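PDB 3AX6: phosphoribosylaminoimidazole carboxylase, ATPase subunit from Thermotoga maritima, which probably catalyses the ATP-dependent carboxylation of 5-aminoimidazole ribonucleotide with bicarbonate to N5-carboxyaminoimidazole ribonucleotide in de novo purine biosynthesis. Local coordinates for residues F133-Q137 and V149-E155; D64-Y68 and K87-S91; G327-Y333 and M344-V350; G112-P116 and E252-N256; I190-P194 and L290-E294. All coordinates share one frame. Residues are numbered along the deposited sequence.

Contact 1: F133-Q137 and V149-E155; sequences FPVVQ and VFIIKNE
Four backbone hydrogen bonds zip this antiparallel pair together. Val-135 and Ile-152 form one hydrogen-bonded pair (Val-135 N to Ile-152 O 3.1 Å, Ile-152 N to Val-135 O 2.7 Å), Gln-137 and Phe-150 the next (Gln-137 N to Phe-150 O 2.7 Å, Phe-150 N to Gln-137 O 2.9 Å). Between them Val-136 faces Ile-151 as a non-hydrogen-bonded pair, CA atoms 4.5 Å apart. The strand axes run at 152° and approach to 4.6 Å. Strands 135-139 and 149-152 make a beta hairpin at the edge of the four-stranded sheet of the ATP-grasp domain, and Val-136 helps line the ADP pocket.

Apolar contacts follow the alternation of the strands. Val-136 (t) brings CG1 to 3.5 Å from Val-149 CG2, while Val-135, Gln-137 and Ile-152 turn to the other face, toward helix 124-129; there Val-135 CG1 is 3.8 Å from Ile-152 CB. Extended Gln-137 sends its amide on to Ile-162 and Thr-166.

Before the strand, a cis peptide precedes Pro-134. Phe-133 (m) lays its ring against the turn after the partner strand: Asn-154 CA sits over the face in a CH-pi contact, 3.7 Å from the Phe-133 ring centroid, and Phe-133 CE2 meets Ile-152 CG2 at 3.6 Å.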
# COMPACT_ATOMS: atom_id res chain seq x y z
N PHE A 133 -30.66 -5.24 -38.70
CA PHE A 133 -30.69 -4.17 -37.73
C PHE A 133 -31.35 -4.60 -36.41
O PHE A 133 -32.35 -5.32 -36.41
CB PHE A 133 -31.43 -2.96 -38.30
CG PHE A 133 -30.84 -2.43 -39.59
CD1 PHE A 133 -31.45 -2.70 -40.81
CD2 PHE A 133 -29.69 -1.65 -39.57
CE1 PHE A 133 -30.92 -2.20 -42.00
CE2 PHE A 133 -29.15 -1.15 -40.75
CZ PHE A 133 -29.76 -1.42 -41.97
N PRO A 134 -30.79 -4.16 -35.27
CA PRO A 134 -29.61 -3.30 -35.20
C PRO A 134 -28.35 -4.15 -35.16
O PRO A 134 -28.41 -5.34 -34.85
CB PRO A 134 -29.82 -2.56 -33.89
CG PRO A 134 -30.39 -3.65 -33.03
CD PRO A 134 -31.42 -4.29 -33.94
N VAL A 135 -27.22 -3.53 -35.47
CA VAL A 135 -25.94 -4.22 -35.44
C VAL A 135 -24.88 -3.27 -34.88
O VAL A 135 -24.99 -2.05 -35.04
CB VAL A 135 -25.52 -4.72 -36.85
CG1 VAL A 135 -25.16 -3.56 -37.74
CG2 VAL A 135 -24.36 -5.69 -36.72
N VAL A 136 -23.88 -3.82 -34.21
CA VAL A 136 -22.83 -3.00 -33.62
C VAL A 136 -21.56 -2.96 -34.45
O VAL A 136 -21.02 -4.00 -34.83
CB VAL A 136 -22.48 -3.51 -32.21
CG1 VAL A 136 -21.54 -2.53 -31.52
CG2 VAL A 136 -23.74 -3.70 -31.40
N GLN A 137 -21.09 -1.75 -34.73
CA GLN A 137 -19.86 -1.56 -35.49
C GLN A 137 -18.75 -1.08 -34.55
O GLN A 137 -18.98 -0.22 -33.69
CB GLN A 137 -20.07 -0.52 -36.61
CG GLN A 137 -18.79 -0.21 -37.38
CD GLN A 137 -18.92 0.96 -38.34
OE1 GLN A 137 -19.40 2.03 -37.98
NE2 GLN A 137 -18.46 0.76 -39.57
N VAL A 149 -17.39 2.88 -30.73
CA VAL A 149 -18.46 1.92 -30.96
C VAL A 149 -19.72 2.62 -31.49
O VAL A 149 -20.15 3.64 -30.94
CB VAL A 149 -18.84 1.15 -29.67
CG1 VAL A 149 -19.39 2.11 -28.62
CG2 VAL A 149 -19.87 0.08 -30.00
N PHE A 150 -20.29 2.07 -32.55
CA PHE A 150 -21.48 2.66 -33.15
C PHE A 150 -22.55 1.60 -33.38
O PHE A 150 -22.29 0.54 -33.94
CB PHE A 150 -21.11 3.34 -34.47
CG PHE A 150 -22.25 4.10 -35.11
CD1 PHE A 150 -22.53 3.95 -36.47
CD2 PHE A 150 -23.04 4.96 -34.36
CE1 PHE A 150 -23.57 4.66 -37.07
CE2 PHE A 150 -24.09 5.67 -34.95
CZ PHE A 150 -24.35 5.52 -36.31
N ILE A 151 -23.77 1.90 -32.94
CA ILE A 151 -24.87 0.97 -33.12
C ILE A 151 -25.68 1.39 -34.35
O ILE A 151 -26.35 2.42 -34.34
CB ILE A 151 -25.77 0.96 -31.88
CG1 ILE A 151 -24.94 0.58 -30.65
CG2 ILE A 151 -26.89 -0.05 -32.07
CD1 ILE A 151 -25.68 0.69 -29.33
N ILE A 152 -25.58 0.60 -35.41
CA ILE A 152 -26.31 0.88 -36.64
C ILE A 152 -27.76 0.39 -36.50
O ILE A 152 -28.05 -0.79 -36.71
CB ILE A 152 -25.63 0.19 -37.85
CG1 ILE A 152 -24.18 0.67 -37.96
CG2 ILE A 152 -26.37 0.54 -39.15
CD1 ILE A 152 -23.39 0.03 -39.08
N LYS A 153 -28.65 1.30 -36.13
CA LYS A 153 -30.06 0.97 -35.93
C LYS A 153 -30.86 0.83 -37.22
O LYS A 153 -31.87 0.12 -37.25
CB LYS A 153 -30.70 2.02 -35.02
CG LYS A 153 -29.97 2.20 -33.68
CD LYS A 153 -30.59 3.31 -32.84
CE LYS A 153 -30.53 4.66 -33.54
NZ LYS A 153 -29.13 5.10 -33.82
N ASN A 154 -30.42 1.50 -38.28
CA ASN A 154 -31.10 1.44 -39.58
C ASN A 154 -30.21 1.99 -40.70
O ASN A 154 -29.04 2.30 -40.47
CB ASN A 154 -32.40 2.24 -39.52
CG ASN A 154 -32.22 3.61 -38.90
OD1 ASN A 154 -31.41 4.42 -39.36
ND2 ASN A 154 -32.98 3.89 -37.85
N GLU A 155 -30.77 2.09 -41.90
CA GLU A 155 -30.03 2.61 -43.05
C GLU A 155 -29.42 3.99 -42.79
O GLU A 155 -28.25 4.23 -43.06
CB GLU A 155 -30.94 2.71 -44.28
CG GLU A 155 -31.13 1.42 -45.05
CD GLU A 155 -31.99 1.63 -46.28
OE1 GLU A 155 -31.99 0.74 -47.16
OE2 GLU A 155 -32.67 2.68 -46.37

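Contact 2: D64-Y68 and K87-S91; sequences DVTTY and KIHPS
Strand 65-68 runs parallel to a short, weakly bonded strand at 87-88, with Thr-66 beside Ile-88 at a CA-CA distance of 4.8 Å. Thr-66 bonds to the residues flanking Ile-88: Thr-66 N donates to Lys-87 O (2.9 Å), and His-89 N donates to Thr-66 O (2.9 Å). Past His-89 the chain passes through a cis peptide into Pro-90, then reaches Ser-91, the N-cap of helix 92-99. Helix 75-83 links the two strands as a beta-alpha-beta unit, placing 87-88 at the edge of the parallel sheet in the Rossmann-like preATP-grasp domain.

Beyond the paired backbone, side chains take over. Thr-67 (t) donates from OG1 to His-89 O at 2.8 Å, and Tyr-68, with chi1 at 39°, swings its ring across so that OH donates to Pro-90 O at 2.7 Å; Tyr-68 CZ lies 3.5 Å from Pro-90 CD. Thr-66 and Ile-88 share the face covered by helices 53-61 and 75-83. At the other end, a water spans Asp-64 O (2.5 Å) and Lys-87 N (2.7 Å).

Hydroxyl donors thus satisfy two carbonyls where the ladder stops, so polar bonding between the segments continues past the short edge strand to the cis-proline turn.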
# COMPACT_ATOMS: atom_id res chain seq x y z
N ASP A 64 16.27 -6.49 -16.84
CA ASP A 64 16.21 -7.95 -16.88
C ASP A 64 14.83 -8.34 -17.40
O ASP A 64 14.68 -9.31 -18.14
CB ASP A 64 16.42 -8.53 -15.48
CG ASP A 64 17.77 -8.18 -14.90
OD1 ASP A 64 17.83 -7.31 -13.99
OD2 ASP A 64 18.77 -8.76 -15.36
N VAL A 65 13.83 -7.56 -17.00
CA VAL A 65 12.46 -7.79 -17.43
C VAL A 65 11.82 -6.45 -17.69
O VAL A 65 11.99 -5.51 -16.91
CB VAL A 65 11.63 -8.51 -16.34
CG1 VAL A 65 10.15 -8.43 -16.70
CG2 VAL A 65 12.06 -9.97 -16.24
N THR A 66 11.10 -6.35 -18.80
CA THR A 66 10.42 -5.12 -19.16
C THR A 66 8.92 -5.36 -19.32
O THR A 66 8.48 -6.42 -19.82
CB THR A 66 10.98 -4.54 -20.47
OG1 THR A 66 12.38 -4.33 -20.33
CG2 THR A 66 10.32 -3.21 -20.81
N THR A 67 8.15 -4.37 -18.89
CA THR A 67 6.70 -4.42 -18.98
C THR A 67 6.19 -3.01 -19.32
O THR A 67 6.99 -2.10 -19.54
CB THR A 67 6.09 -4.92 -17.66
OG1 THR A 67 4.66 -5.01 -17.80
CG2 THR A 67 6.45 -3.98 -16.51
N TYR A 68 4.88 -2.83 -19.35
CA TYR A 68 4.32 -1.53 -19.72
C TYR A 68 2.98 -1.23 -19.04
O TYR A 68 2.30 -2.14 -18.57
CB TYR A 68 4.18 -1.48 -21.24
CG TYR A 68 3.72 -2.79 -21.86
CD1 TYR A 68 2.36 -3.11 -21.95
CD2 TYR A 68 4.65 -3.72 -22.33
CE1 TYR A 68 1.94 -4.33 -22.50
CE2 TYR A 68 4.24 -4.94 -22.87
CZ TYR A 68 2.89 -5.24 -22.95
OH TYR A 68 2.48 -6.46 -23.46
N LYS A 87 13.45 -10.40 -22.12
CA LYS A 87 12.21 -10.68 -21.39
C LYS A 87 11.26 -9.49 -21.39
O LYS A 87 11.50 -8.50 -20.70
CB LYS A 87 12.55 -11.08 -19.96
CG LYS A 87 12.35 -12.55 -19.68
CD LYS A 87 13.17 -13.42 -20.61
CE LYS A 87 12.66 -14.85 -20.55
NZ LYS A 87 11.22 -14.93 -20.93
N ILE A 88 10.18 -9.60 -22.16
CA ILE A 88 9.16 -8.55 -22.23
C ILE A 88 7.79 -9.16 -21.97
O ILE A 88 7.31 -10.00 -22.74
CB ILE A 88 9.18 -7.85 -23.59
CG1 ILE A 88 10.59 -7.28 -23.85
CG2 ILE A 88 8.16 -6.72 -23.61
CD1 ILE A 88 10.84 -6.90 -25.30
N HIS A 89 7.16 -8.73 -20.88
CA HIS A 89 5.86 -9.26 -20.47
C HIS A 89 4.82 -8.20 -20.14
O HIS A 89 5.09 -7.27 -19.38
CB HIS A 89 6.06 -10.15 -19.24
CG HIS A 89 6.99 -11.30 -19.48
ND1 HIS A 89 7.87 -11.75 -18.52
CD2 HIS A 89 7.14 -12.12 -20.54
CE1 HIS A 89 8.53 -12.79 -18.99
NE2 HIS A 89 8.10 -13.04 -20.21
N PRO A 90 3.60 -8.35 -20.68
CA PRO A 90 3.20 -9.44 -21.57
C PRO A 90 3.93 -9.38 -22.91
O PRO A 90 4.40 -8.32 -23.33
CB PRO A 90 1.70 -9.24 -21.74
CG PRO A 90 1.30 -8.54 -20.49
CD PRO A 90 2.42 -7.53 -20.33
N SER A 91 4.01 -10.52 -23.57
CA SER A 91 4.67 -10.60 -24.87
C SER A 91 4.12 -9.60 -25.86
O SER A 91 2.93 -9.29 -25.85
CB SER A 91 4.52 -12.00 -25.46
OG SER A 91 4.89 -11.98 -26.83
O HOH W 1 15.43 -9.30 -20.57
O HOH W 2 14.04 -6.52 -20.75

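Contact 3: G327-Y333 and M344-V350; sequences GLSLHFY and MGHFTVV
Six backbone hydrogen bonds hold the two strands. Ser-329 and Thr-348 bond reciprocally (Ser-329 N to Thr-348 O 2.9 Å, Thr-348 N to Ser-329 O 3.0 Å), as do His-331 and His-346 (His-331 N to His-346 O 2.8 Å, His-346 N to His-331 O 3.0 Å). Val-350 N to Gly-327 O (3.0 Å) and Tyr-333 N to Met-344 O (2.9 Å) finish the ends. Tyr-333 OH also shares a hydrogen bond with His-346 ND1 (2.8 Å).

The axes run at 160°, 4.7 Å apart. His-346 (p) receives His-331 CB over its ring, 3.7 Å from the His-346 centroid, within an aromatic cluster with Tyr-333. On the other face Leu-328 (t) fits CD2 against Phe-347 CD1 (3.5 Å) and Val-349 CG2 (3.4 Å), beneath helix 354-364. Gly-327 and Gly-345 have no room for a CB.

Leu-328 O and Leu-330 O bond to Arg-283 and Lys-22 of the second subunit. This is an antiparallel beta hairpin of the C-terminal domain, with Met-344 (modelled as selenomethionine) and Gly-345 forming a classic bulge opposite Leu-304.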
# COMPACT_ATOMS: atom_id res chain seq x y z
N GLY A 327 -15.08 2.83 6.64
CA GLY A 327 -14.72 1.96 5.53
C GLY A 327 -14.29 2.73 4.29
O GLY A 327 -13.77 2.14 3.35
N LEU A 328 -14.52 4.04 4.28
CA LEU A 328 -14.14 4.88 3.14
C LEU A 328 -12.67 5.27 3.25
O LEU A 328 -12.22 5.76 4.28
CB LEU A 328 -15.01 6.16 3.14
CG LEU A 328 -14.97 7.33 2.12
CD1 LEU A 328 -13.56 7.63 1.65
CD2 LEU A 328 -15.88 7.03 0.95
N SER A 329 -11.91 5.04 2.18
CA SER A 329 -10.51 5.43 2.15
C SER A 329 -10.29 6.14 0.82
O SER A 329 -10.96 5.85 -0.17
CB SER A 329 -9.58 4.21 2.28
OG SER A 329 -9.67 3.37 1.14
N LEU A 330 -9.35 7.08 0.80
CA LEU A 330 -9.09 7.84 -0.41
C LEU A 330 -7.74 7.59 -1.06
O LEU A 330 -6.72 7.46 -0.38
CB LEU A 330 -9.23 9.33 -0.10
CG LEU A 330 -8.68 10.28 -1.17
CD1 LEU A 330 -9.45 10.09 -2.47
CD2 LEU A 330 -8.79 11.71 -0.67
N HIS A 331 -7.73 7.54 -2.39
CA HIS A 331 -6.51 7.33 -3.15
C HIS A 331 -6.42 8.41 -4.23
O HIS A 331 -6.79 8.20 -5.37
CB HIS A 331 -6.53 5.95 -3.80
CG HIS A 331 -5.18 5.48 -4.25
ND1 HIS A 331 -4.23 6.35 -4.77
CD2 HIS A 331 -4.62 4.25 -4.29
CE1 HIS A 331 -3.16 5.66 -5.11
NE2 HIS A 331 -3.37 4.39 -4.83
N PHE A 332 -5.91 9.57 -3.84
CA PHE A 332 -5.75 10.71 -4.75
C PHE A 332 -4.40 10.61 -5.45
O PHE A 332 -3.36 10.57 -4.79
CB PHE A 332 -5.84 11.99 -3.92
CG PHE A 332 -5.75 13.25 -4.73
CD1 PHE A 332 -6.85 13.71 -5.43
CD2 PHE A 332 -4.58 14.00 -4.74
CE1 PHE A 332 -6.80 14.91 -6.13
CE2 PHE A 332 -4.51 15.19 -5.45
CZ PHE A 332 -5.62 15.65 -6.14
N TYR A 333 -4.40 10.55 -6.78
CA TYR A 333 -3.15 10.48 -7.52
C TYR A 333 -2.59 11.90 -7.55
O TYR A 333 -3.35 12.86 -7.71
CB TYR A 333 -3.36 9.98 -8.95
CG TYR A 333 -4.34 8.83 -9.11
CD1 TYR A 333 -4.38 7.77 -8.20
CD2 TYR A 333 -5.22 8.78 -10.20
CE1 TYR A 333 -5.27 6.70 -8.36
CE2 TYR A 333 -6.11 7.71 -10.38
CZ TYR A 333 -6.13 6.68 -9.46
OH TYR A 333 -7.03 5.64 -9.61
N MSE A 344 -8.45 11.76 -11.58
CA MSE A 344 -7.59 12.33 -10.56
C MSE A 344 -7.34 11.36 -9.41
O MSE A 344 -6.48 11.58 -8.57
CB MSE A 344 -8.21 13.62 -10.02
CG MSE A 344 -8.41 14.70 -11.07
SE MSE A 344 -6.74 15.15 -11.93
CE MSE A 344 -6.05 16.40 -10.61
N GLY A 345 -8.11 10.28 -9.38
CA GLY A 345 -7.94 9.30 -8.32
C GLY A 345 -9.18 8.46 -8.14
O GLY A 345 -10.05 8.43 -9.01
N HIS A 346 -9.25 7.76 -7.02
CA HIS A 346 -10.41 6.94 -6.71
C HIS A 346 -10.52 6.82 -5.20
O HIS A 346 -9.59 7.15 -4.47
CB HIS A 346 -10.30 5.54 -7.35
CG HIS A 346 -9.26 4.64 -6.74
ND1 HIS A 346 -7.95 4.61 -7.18
CD2 HIS A 346 -9.34 3.74 -5.73
CE1 HIS A 346 -7.27 3.73 -6.46
NE2 HIS A 346 -8.09 3.19 -5.58
N PHE A 347 -11.69 6.40 -4.73
CA PHE A 347 -11.90 6.18 -3.32
C PHE A 347 -12.61 4.84 -3.23
O PHE A 347 -13.26 4.42 -4.19
CB PHE A 347 -12.69 7.33 -2.66
CG PHE A 347 -14.14 7.41 -3.04
CD1 PHE A 347 -15.09 6.60 -2.43
CD2 PHE A 347 -14.57 8.36 -3.97
CE1 PHE A 347 -16.44 6.73 -2.73
CE2 PHE A 347 -15.92 8.50 -4.28
CZ PHE A 347 -16.86 7.69 -3.67
N THR A 348 -12.43 4.15 -2.11
CA THR A 348 -13.03 2.84 -1.92
C THR A 348 -13.78 2.76 -0.61
O THR A 348 -13.40 3.39 0.38
CB THR A 348 -11.94 1.75 -1.93
OG1 THR A 348 -11.22 1.79 -3.16
CG2 THR A 348 -12.57 0.38 -1.77
N VAL A 349 -14.84 1.97 -0.60
CA VAL A 349 -15.63 1.80 0.60
C VAL A 349 -15.74 0.32 0.88
O VAL A 349 -16.43 -0.41 0.15
CB VAL A 349 -17.05 2.40 0.42
CG1 VAL A 349 -17.93 2.00 1.58
CG2 VAL A 349 -16.96 3.92 0.32
N VAL A 350 -15.04 -0.15 1.91
CA VAL A 350 -15.08 -1.56 2.27
C VAL A 350 -16.11 -1.77 3.38
O VAL A 350 -16.20 -0.97 4.31
CB VAL A 350 -13.70 -2.09 2.73
CG1 VAL A 350 -12.72 -2.02 1.57
CG2 VAL A 350 -13.18 -1.27 3.91
O HOH W 3 -8.92 3.85 -1.83

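Contact 4: G112-P116 and E252-N256; sequences GIPVP and EILVN. With ADP (adenosine-5'-diphosphate), chain E.
Val-255 presses its side chain (chi1 41°, p) against Ile-113, whose m,m rotamer leaves CG2 just 3.2 Å from Val-255 CG1. One residue earlier, Leu-254 (chi1 -67°, chi2 44°) points toward the loop and sets CD2 3.5 Å from Pro-116 CG. Pro-114 CB rests 3.5 Å from Ile-253 O. A single backbone hydrogen bond fixes the crossing, Val-255 N to Pro-114 O at 3.0 Å and almost straight (173°), and Val-115 comes nearest to Leu-254, CA to CA 4.8 Å.

The loop leaves helix 101-110 through a Schellman motif with Gly-112 at C-prime (phi 73°), and crosses strand 253-259 roughly at right angles, near Leu-254 and Val-255; this is an outermost strand of the large antiparallel sheet, within the ATP-grasp domain. Ile-113 and Pro-114 also pack on helix 218-235.

Asn-256 (chi1 t) points away from the loop into the nucleotide site: its ND2 makes weak hydrogen bonds to ADP O1A and O2A, both 3.4 Å. Pro-116 and Leu-254 touch Val-172, whose backbone N is hydrogen-bonded to the same ADP.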
# COMPACT_ATOMS: atom_id res chain seq x y z
N GLY A 112 -12.17 -21.32 -28.87
CA GLY A 112 -13.42 -21.70 -28.22
C GLY A 112 -13.90 -20.81 -27.10
O GLY A 112 -14.79 -21.19 -26.34
N ILE A 113 -13.32 -19.62 -26.99
CA ILE A 113 -13.70 -18.66 -25.96
C ILE A 113 -15.00 -17.99 -26.39
O ILE A 113 -15.06 -17.37 -27.44
CB ILE A 113 -12.62 -17.57 -25.81
CG1 ILE A 113 -11.28 -18.21 -25.44
CG2 ILE A 113 -13.04 -16.55 -24.77
CD1 ILE A 113 -11.29 -18.98 -24.14
N PRO A 114 -16.06 -18.08 -25.56
CA PRO A 114 -17.37 -17.49 -25.87
C PRO A 114 -17.30 -16.00 -26.24
O PRO A 114 -16.79 -15.19 -25.48
CB PRO A 114 -18.17 -17.72 -24.59
CG PRO A 114 -17.56 -18.97 -24.03
CD PRO A 114 -16.08 -18.71 -24.23
N VAL A 115 -17.83 -15.67 -27.41
CA VAL A 115 -17.80 -14.29 -27.91
C VAL A 115 -18.97 -14.03 -28.85
O VAL A 115 -19.48 -14.95 -29.49
CB VAL A 115 -16.47 -14.05 -28.67
CG1 VAL A 115 -16.36 -15.03 -29.84
CG2 VAL A 115 -16.39 -12.64 -29.17
N PRO A 116 -19.42 -12.77 -28.96
CA PRO A 116 -20.54 -12.43 -29.85
C PRO A 116 -20.19 -12.73 -31.31
O PRO A 116 -19.03 -12.66 -31.70
CB PRO A 116 -20.72 -10.93 -29.62
CG PRO A 116 -20.29 -10.75 -28.20
CD PRO A 116 -19.06 -11.61 -28.11
N GLU A 252 -25.92 -15.95 -20.84
CA GLU A 252 -24.64 -16.32 -21.44
C GLU A 252 -23.56 -15.34 -20.99
O GLU A 252 -23.83 -14.15 -20.77
CB GLU A 252 -24.71 -16.27 -22.97
CG GLU A 252 -25.99 -16.79 -23.61
CD GLU A 252 -26.32 -16.06 -24.91
OE1 GLU A 252 -26.77 -14.89 -24.86
OE2 GLU A 252 -26.11 -16.66 -25.99
N ILE A 253 -22.33 -15.83 -20.86
CA ILE A 253 -21.22 -14.96 -20.49
C ILE A 253 -20.25 -14.91 -21.67
O ILE A 253 -19.67 -15.91 -22.06
CB ILE A 253 -20.53 -15.45 -19.22
CG1 ILE A 253 -21.52 -15.31 -18.05
CG2 ILE A 253 -19.26 -14.64 -18.95
CD1 ILE A 253 -21.00 -15.80 -16.74
N LEU A 254 -20.13 -13.72 -22.26
CA LEU A 254 -19.28 -13.49 -23.42
C LEU A 254 -18.13 -12.54 -23.08
O LEU A 254 -18.31 -11.59 -22.32
CB LEU A 254 -20.12 -12.88 -24.56
CG LEU A 254 -21.22 -13.71 -25.24
CD1 LEU A 254 -22.04 -14.45 -24.22
CD2 LEU A 254 -22.12 -12.80 -26.06
N VAL A 255 -16.95 -12.78 -23.64
CA VAL A 255 -15.84 -11.87 -23.38
C VAL A 255 -15.81 -10.77 -24.45
O VAL A 255 -15.78 -11.04 -25.66
CB VAL A 255 -14.49 -12.61 -23.31
CG1 VAL A 255 -14.41 -13.65 -24.38
CG2 VAL A 255 -13.35 -11.61 -23.46
N ASN A 256 -15.81 -9.54 -23.98
CA ASN A 256 -15.82 -8.36 -24.84
C ASN A 256 -14.45 -7.72 -25.05
O ASN A 256 -14.12 -7.30 -26.16
CB ASN A 256 -16.79 -7.33 -24.26
CG ASN A 256 -16.65 -5.97 -24.91
OD1 ASN A 256 -16.79 -5.83 -26.12
ND2 ASN A 256 -16.39 -4.95 -24.11
PB ADP E . -14.64 0.66 -25.58
O1B ADP E . -14.37 -0.07 -24.30
O2B ADP E . -15.35 2.07 -25.24
O3B ADP E . -13.17 0.91 -26.36
PA ADP E . -16.58 -1.31 -25.89
O1A ADP E . -16.41 -2.60 -26.60
O2A ADP E . -16.26 -1.54 -24.32
O3A ADP E . -15.59 -0.20 -26.60
O5' ADP E . -18.11 -0.81 -26.11
C5' ADP E . -18.48 0.05 -25.02
C4' ADP E . -19.91 -0.25 -24.56
O4' ADP E . -20.78 -0.52 -25.70
C3' ADP E . -19.97 -1.50 -23.65
O3' ADP E . -19.71 -1.18 -22.28
C2' ADP E . -21.37 -2.03 -23.91
O2' ADP E . -22.32 -1.45 -23.01
C1' ADP E . -21.64 -1.66 -25.38
N9 ADP E . -21.40 -2.80 -26.28
C8 ADP E . -20.19 -3.27 -26.75
N7 ADP E . -20.36 -4.30 -27.52
C5 ADP E . -21.68 -4.57 -27.62
C6 ADP E . -22.46 -5.55 -28.29
N6 ADP E . -21.85 -6.50 -29.07
N1 ADP E . -23.80 -5.52 -28.16
C2 ADP E . -24.42 -4.60 -27.41
N3 ADP E . -23.72 -3.67 -26.75
C4 ADP E . -22.37 -3.61 -26.83

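Contact 5: I190-P194 and L290-E294; sequences IACYP and LGSTE
A loop lies along a strand here by side-chain contact rather than by pairing as a beta ladder: residues 290-294, between helix 277-285 and strand 299-305, follow the start of strand 190-198 in the large antiparallel sheet, the two directions only 15° apart. Thr-293 is the centre of it. Its p rotamer lets OG1 donate to Cys-192 O at 2.7 Å and puts CG2 over the Tyr-193 ring, 3.5 Å from the centroid and 8° off the normal, a CH-pi contact. The CA atoms of Tyr-193 and Thr-293 are 5.4 Å apart.

Upstream, Ala-191 CB meets Leu-290 CD2 at 3.6 Å. Between these two anchors the loop bows outward. Around Thr-293 an ST turn bends the chain, Ser-292 OG accepting from Glu-294 N at 3.1 Å. Tyr-193 (m) carries its hydroxyl to Thr-275 O.

Ile-190 and Cys-192 point away from the loop, onto helix 218-235, while Tyr-193 also packs against helix 268-272; strand 190-198 thus lies between the long helix and the 290-294 loop.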
# COMPACT_ATOMS: atom_id res chain seq x y z
N ILE A 190 -1.51 -20.03 -12.47
CA ILE A 190 -2.56 -19.02 -12.67
C ILE A 190 -3.14 -18.57 -11.32
O ILE A 190 -3.18 -19.34 -10.37
CB ILE A 190 -3.75 -19.53 -13.55
CG1 ILE A 190 -4.36 -20.78 -12.92
CG2 ILE A 190 -3.28 -19.82 -14.97
CD1 ILE A 190 -5.54 -21.37 -13.69
N ALA A 191 -3.57 -17.32 -11.27
CA ALA A 191 -4.16 -16.74 -10.06
C ALA A 191 -5.38 -15.95 -10.52
O ALA A 191 -5.25 -14.97 -11.24
CB ALA A 191 -3.15 -15.82 -9.38
N CYS A 192 -6.56 -16.37 -10.10
CA CYS A 192 -7.77 -15.68 -10.52
C CYS A 192 -8.42 -14.91 -9.39
O CYS A 192 -8.56 -15.41 -8.27
CB CYS A 192 -8.76 -16.69 -11.12
SG CYS A 192 -10.15 -15.92 -12.00
N TYR A 193 -8.81 -13.68 -9.69
CA TYR A 193 -9.45 -12.80 -8.72
C TYR A 193 -10.95 -12.93 -8.75
O TYR A 193 -11.51 -13.60 -9.62
CB TYR A 193 -9.05 -11.35 -9.00
CG TYR A 193 -7.68 -11.00 -8.47
CD1 TYR A 193 -7.49 -10.62 -7.14
CD2 TYR A 193 -6.56 -11.10 -9.29
CE1 TYR A 193 -6.21 -10.35 -6.65
CE2 TYR A 193 -5.28 -10.83 -8.81
CZ TYR A 193 -5.11 -10.46 -7.49
OH TYR A 193 -3.85 -10.20 -7.03
N PRO A 194 -11.64 -12.33 -7.78
CA PRO A 194 -13.10 -12.44 -7.81
C PRO A 194 -13.60 -11.69 -9.05
O PRO A 194 -12.89 -10.85 -9.61
CB PRO A 194 -13.52 -11.74 -6.52
CG PRO A 194 -12.35 -11.99 -5.60
CD PRO A 194 -11.17 -11.74 -6.51
N LEU A 290 2.83 -16.87 -7.45
CA LEU A 290 1.76 -15.88 -7.38
C LEU A 290 1.14 -15.79 -5.98
O LEU A 290 1.13 -16.77 -5.24
CB LEU A 290 0.69 -16.21 -8.42
CG LEU A 290 0.86 -15.64 -9.83
CD1 LEU A 290 2.32 -15.50 -10.18
CD2 LEU A 290 0.12 -16.51 -10.84
N GLY A 291 0.64 -14.61 -5.63
CA GLY A 291 0.03 -14.42 -4.33
C GLY A 291 -1.46 -14.69 -4.27
O GLY A 291 -2.18 -14.60 -5.27
N SER A 292 -1.94 -15.01 -3.07
CA SER A 292 -3.35 -15.29 -2.84
C SER A 292 -4.29 -14.18 -3.31
O SER A 292 -4.01 -13.00 -3.11
CB SER A 292 -3.59 -15.53 -1.36
OG SER A 292 -4.96 -15.35 -1.06
N THR A 293 -5.40 -14.56 -3.93
CA THR A 293 -6.36 -13.57 -4.40
C THR A 293 -7.60 -13.53 -3.51
O THR A 293 -8.64 -13.03 -3.94
CB THR A 293 -6.85 -13.87 -5.83
OG1 THR A 293 -7.57 -15.11 -5.82
CG2 THR A 293 -5.68 -13.93 -6.81
N GLU A 294 -7.49 -14.05 -2.29
CA GLU A 294 -8.62 -14.10 -1.36
C GLU A 294 -9.24 -12.73 -1.10
O GLU A 294 -8.53 -11.75 -0.89
CB GLU A 294 -8.19 -14.74 -0.03
CG GLU A 294 -9.33 -14.96 0.97
CD GLU A 294 -8.85 -15.54 2.31
OE1 GLU A 294 -9.69 -15.67 3.23
OE2 GLU A 294 -7.65 -15.87 2.44

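How the contacts relate
From the N terminus, contact 2 closes first, bringing the chain back over 18 residues to finish the parallel sheet of the N-terminal domain. Residues 112-116 then open contact 4, which stays open until 252-256. Within that span contact 1 opens and closes as a local hairpin, about 8 Å from contact 4 at the nearest atoms; both contribute a residue to the ADP pocket. Strand 190-194 also lies in that span, but its partner 290-294 comes after it, so contacts 4 and 5 cross. Contact 3 follows in series as a C-terminal hairpin. Contacts 3, 4 and 5 all reach the eight-stranded sheet, which runs from the ATP-grasp region into the C-terminal domain.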